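Local coordinates for protein putative translation initiation inhibitor (Salmonella typhimurium, PDB 3GTZ) that is of unknown function but is possibly a translation initiation inhibitor, and belongs to the RutC family of trimeric YjgF-like proteins, at residues A46-D49 and A50-K54; A84-A88 and G89-V93. One frame throughout, in Å; residues are numbered along the deposited sequence.

Contact 1 lies within helix 37-54 and contact 2 in the connection that carries the chain from helix 75-85 into strand 93-98. Both helices flank the mixed sheet; contact 1 comes first along the chain, and the two do not overlap. Their centres are 15 Å apart, yet they meet directly: Asp49 OD1 of contact 1 stands 3.0 Å from Trp85 NE1 of contact 2, a probable hydrogen bond joining the two helices. Lys59 is a shared neighbour, touching Asp49 and lying against the Trp85 indole. Contact 1 touches no other subunit, whereas contact 2 packs against a second copy of the protein.

Contact 1. Residues A46-D49 and A50-K54; sequences AQID and AVLEK
Ala50 opens the second half of this helical run by giving its N-H to Ala46 O, with Ala50 N 3.2 Å from the oxygen; both small methyl side chains suit an exposed face. Val51 follows with a nearly straight bond, its N 2.9 Å from Gln47 O and the N-H...O angle 172°. One of its methyls, CG2, lies beside the same carbonyl, 3.6 Å from Gln47 O, while the valine also touches Tyr26 of strand 23-28. Leu52 N reaches Ile48 O at 2.8 Å, and here the side chains meet as well: Ile48 CG2 and Leu52 CD1 are 3.9 Å apart, the two chains running alongside each other from neighbouring turns of the helix. With chi1 of Ile48 at -69°, CG1 lies beside the backbone N and the CG2 branch falls anti to it, toward the leucine. Branched and long apolar chains fit this buried face, where Ile48 meets Ile110 and Ile112 and Leu52 meets Ala114. Glu53 N bonds Asp49 O at 2.8 Å, and Glu53 CG folds back to 3.2 Å from that oxygen. The carboxylates of Asp49 and Glu53 stay apart, Asp49 OD1 being turned instead to its hydrogen-bond partner, Trp85 NE1. Successive i to i+4 bonds with one apolar face make this an amphipathic alpha helix packed on the sheet of a YjgF-like fold.

Contact 2. Residues A84-A88 and G89-V93; sequences AWVVA and GHAPV
Val87 to His90 form a type II beta turn, closed by a hydrogen bond from His90 N to Val87 O at 2.9 Å with an N-H...O angle of 156°. The donor sits above the carbonyl plane, 39° out of it, as the tight reversal brings the amide over the C=O. Gly89 occupies the third position of the turn, where the positive phi of 77° and the nearness of Ala88 O suit glycine, which has no side chain. Ala88, at the second position, keeps only a methyl on an exposed corner.

Across the ends of the turn, Val87 lies against His90: Val87 CG1 is 3.8 Å from His90 CB, and the two side chains cross obliquely. Val87 extends CG1 away from its own amide nitrogen, and this branch meets the histidine. On the imidazole itself, CD2 presents the ring edge to Ala88 O at 3.4 Å, near the ring plane.

In the YjgF-like fold this turn lies in the connection between helix 75-85 and strand 93-98, whose first residue, Val93, pairs through its backbone with Leu63 and Ala65 of the neighbouring strand 62-69. Where the chain leaves the helix, Val86 sends CG2 across to Ala91 CB, 3.5 Å away, joining the two arms of the loop; a compact methyl at Ala91 suits this close approach. Ala91 also packs on Trp14 of a second subunit, and its carbonyl oxygen accepts a hydrogen bond from Ser15 of that subunit. Asp12 of the same neighbouring chain packs against both Val86 and Ala88, on the other arm.

Contact 1. Residues A46-D49 and A50-K54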
loop_
_atom_site.group_PDB
_atom_site.type_symbol
_atom_site.label_atom_id
_atom_site.label_comp_id
_atom_site.label_asym_id
_atom_site.label_seq_id
_atom_site.Cartn_x
_atom_site.Cartn_y
_atom_site.Cartn_z
ATOM N N ALA A 46 18.104 -6.425 6.058
ATOM C CA ALA A 46 19.341 -6.858 5.331
ATOM C C ALA A 46 19.060 -7.331 3.926
ATOM O O ALA A 46 19.840 -7.002 3.035
ATOM C CB ALA A 46 20.130 -7.929 6.081
ATOM N N GLN A 47 17.957 -8.062 3.706
ATOM C CA GLN A 47 17.550 -8.493 2.330
ATOM C C GLN A 47 17.194 -7.312 1.426
ATOM O O GLN A 47 17.560 -7.283 0.247
ATOM C CB GLN A 47 16.328 -9.391 2.326
ATOM C CG GLN A 47 16.494 -10.784 2.922
ATOM C CD GLN A 47 15.100 -11.485 3.126
ATOM O OE1 GLN A 47 14.330 -11.677 2.159
ATOM N NE2 GLN A 47 14.767 -11.802 4.396
ATOM N N ILE A 48 16.453 -6.369 1.988
ATOM C CA ILE A 48 16.086 -5.160 1.308
ATOM C C ILE A 48 17.331 -4.416 0.800
ATOM O O ILE A 48 17.412 -4.114 -0.403
ATOM C CB ILE A 48 15.240 -4.251 2.188
ATOM C CG1 ILE A 48 13.856 -4.878 2.411
ATOM C CG2 ILE A 48 15.129 -2.881 1.527
ATOM C CD1 ILE A 48 12.975 -4.116 3.377
ATOM N N ASP A 49 18.302 -4.166 1.676
ATOM C CA ASP A 49 19.590 -3.594 1.250
ATOM C C ASP A 49 20.186 -4.327 0.040
ATOM O O ASP A 49 20.503 -3.715 -0.986
ATOM C CB ASP A 49 20.608 -3.633 2.382
ATOM C CG ASP A 49 20.173 -2.838 3.585
ATOM O OD1 ASP A 49 19.171 -2.094 3.495
ATOM O OD2 ASP A 49 20.822 -2.985 4.635
ATOM N N ALA A 50 20.305 -5.637 0.165
ATOM C CA ALA A 50 20.910 -6.468 -0.875
ATOM C C ALA A 50 20.193 -6.292 -2.205
ATOM O O ALA A 50 20.841 -6.098 -3.234
ATOM C CB ALA A 50 20.900 -7.939 -0.460
ATOM N N VAL A 51 18.860 -6.358 -2.158
ATOM C CA VAL A 51 17.995 -6.103 -3.305
ATOM C C VAL A 51 18.221 -4.711 -3.858
ATOM O O VAL A 51 18.362 -4.575 -5.034
ATOM C CB VAL A 51 16.471 -6.270 -2.913
ATOM C CG1 VAL A 51 15.562 -5.385 -3.750
ATOM C CG2 VAL A 51 16.058 -7.739 -2.980
ATOM N N LEU A 52 18.239 -3.674 -3.014
ATOM C CA LEU A 52 18.435 -2.309 -3.497
ATOM C C LEU A 52 19.817 -2.114 -4.141
ATOM O O LEU A 52 19.930 -1.422 -5.154
ATOM C CB LEU A 52 18.218 -1.268 -2.389
ATOM C CG LEU A 52 16.815 -1.074 -1.810
ATOM C CD1 LEU A 52 16.858 -0.169 -0.598
ATOM C CD2 LEU A 52 15.894 -0.499 -2.857
ATOM N N GLU A 53 20.863 -2.730 -3.598
ATOM C CA GLU A 53 22.193 -2.469 -4.169
ATOM C C GLU A 53 22.507 -3.288 -5.417
ATOM O O GLU A 53 23.240 -2.839 -6.291
ATOM C CB GLU A 53 23.343 -2.384 -3.117
ATOM C CG GLU A 53 23.491 -3.470 -2.084
ATOM C CD GLU A 53 23.825 -2.892 -0.677
ATOM O OE1 GLU A 53 23.524 -1.702 -0.444
ATOM O OE2 GLU A 53 24.366 -3.622 0.199
ATOM N N LYS A 54 21.859 -4.432 -5.564
ATOM C CA LYS A 54 21.982 -5.220 -6.784
ATOM C C LYS A 54 21.516 -4.376 -7.979
ATOM O O LYS A 54 22.033 -4.558 -9.077
ATOM C CB LYS A 54 21.185 -6.535 -6.648
ATOM C CG LYS A 54 21.200 -7.469 -7.870
ATOM C CD LYS A 54 22.173 -8.654 -7.693
ATOM C CE LYS A 54 22.348 -9.472 -9.043
ATOM N NZ LYS A 54 23.544 -10.441 -9.084
#

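Contact 2. Residues A84-A88 and G89-V93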
loop_
_atom_site.group_PDB
_atom_site.type_symbol
_atom_site.label_atom_id
_atom_site.label_comp_id
_atom_site.label_asym_id
_atom_site.label_seq_id
_atom_site.Cartn_x
_atom_site.Cartn_y
_atom_site.Cartn_z
ATOM N N ALA A 84 18.331 0.293 14.505
ATOM C CA ALA A 84 19.731 -0.078 14.366
ATOM C C ALA A 84 20.201 0.071 12.907
ATOM O O ALA A 84 21.401 0.228 12.652
ATOM C CB ALA A 84 19.932 -1.471 14.856
ATOM N N TRP A 85 19.235 0.087 11.979
ATOM C CA TRP A 85 19.463 0.060 10.526
ATOM C C TRP A 85 19.217 1.374 9.834
ATOM O O TRP A 85 19.980 1.750 8.973
ATOM C CB TRP A 85 18.532 -1.006 9.946
ATOM C CG TRP A 85 18.242 -0.950 8.480
ATOM C CD1 TRP A 85 18.865 -1.664 7.511
ATOM C CD2 TRP A 85 17.170 -0.254 7.831
ATOM N NE1 TRP A 85 18.297 -1.408 6.269
ATOM C CE2 TRP A 85 17.252 -0.548 6.437
ATOM C CE3 TRP A 85 16.173 0.609 8.273
ATOM C CZ2 TRP A 85 16.381 0.002 5.489
ATOM C CZ3 TRP A 85 15.284 1.179 7.302
ATOM C CH2 TRP A 85 15.413 0.863 5.942
ATOM N N VAL A 86 18.123 2.059 10.166
ATOM C CA VAL A 86 17.675 3.262 9.445
ATOM C C VAL A 86 18.779 4.311 9.310
ATOM O O VAL A 86 19.601 4.430 10.194
ATOM C CB VAL A 86 16.468 3.903 10.156
ATOM C CG1 VAL A 86 16.893 4.507 11.526
ATOM C CG2 VAL A 86 15.814 4.945 9.267
ATOM N N VAL A 87 18.801 5.047 8.201
ATOM C CA VAL A 87 19.795 6.054 7.962
ATOM C C VAL A 87 19.260 7.422 8.429
ATOM O O VAL A 87 18.288 7.972 7.877
ATOM C CB VAL A 87 20.252 6.083 6.507
ATOM C CG1 VAL A 87 21.343 7.213 6.275
ATOM C CG2 VAL A 87 20.816 4.695 6.096
ATOM N N ALA A 88 19.877 7.935 9.499
ATOM C CA ALA A 88 19.484 9.227 10.079
ATOM C C ALA A 88 19.460 10.301 8.985
ATOM O O ALA A 88 20.373 10.400 8.151
ATOM C CB ALA A 88 20.432 9.630 11.226
ATOM N N GLY A 89 18.382 11.064 8.949
ATOM C CA GLY A 89 18.231 12.110 7.923
ATOM C C GLY A 89 17.836 11.626 6.522
ATOM O O GLY A 89 17.558 12.449 5.654
ATOM N N HIS A 90 17.818 10.309 6.292
ATOM C CA HIS A 90 17.523 9.762 4.968
ATOM C C HIS A 90 16.469 8.638 5.060
ATOM O O HIS A 90 16.414 7.750 4.236
ATOM C CB HIS A 90 18.814 9.271 4.319
ATOM C CG HIS A 90 19.782 10.364 4.032
ATOM N ND1 HIS A 90 19.765 11.083 2.855
ATOM C CD2 HIS A 90 20.762 10.911 4.793
ATOM C CE1 HIS A 90 20.710 12.004 2.893
ATOM N NE2 HIS A 90 21.335 11.916 4.054
ATOM N N ALA A 91 15.636 8.714 6.080
ATOM C CA ALA A 91 14.630 7.708 6.350
ATOM C C ALA A 91 13.364 7.908 5.462
ATOM O O ALA A 91 12.956 9.031 5.172
ATOM C CB ALA A 91 14.244 7.783 7.825
ATOM N N PRO A 92 12.696 6.821 5.093
ATOM C CA PRO A 92 11.463 6.981 4.343
ATOM C C PRO A 92 10.264 7.311 5.236
ATOM O O PRO A 92 10.381 7.305 6.469
ATOM C CB PRO A 92 11.287 5.619 3.721
ATOM C CG PRO A 92 11.862 4.692 4.745
ATOM C CD PRO A 92 12.996 5.417 5.392
ATOM N N VAL A 93 9.124 7.618 4.618
ATOM C CA VAL A 93 7.835 7.585 5.316
ATOM C C VAL A 93 7.630 6.167 5.803
ATOM O O VAL A 93 7.961 5.215 5.128
ATOM C CB VAL A 93 6.643 8.020 4.419
ATOM C CG1 VAL A 93 5.319 7.937 5.182
ATOM C CG2 VAL A 93 6.838 9.429 3.944
#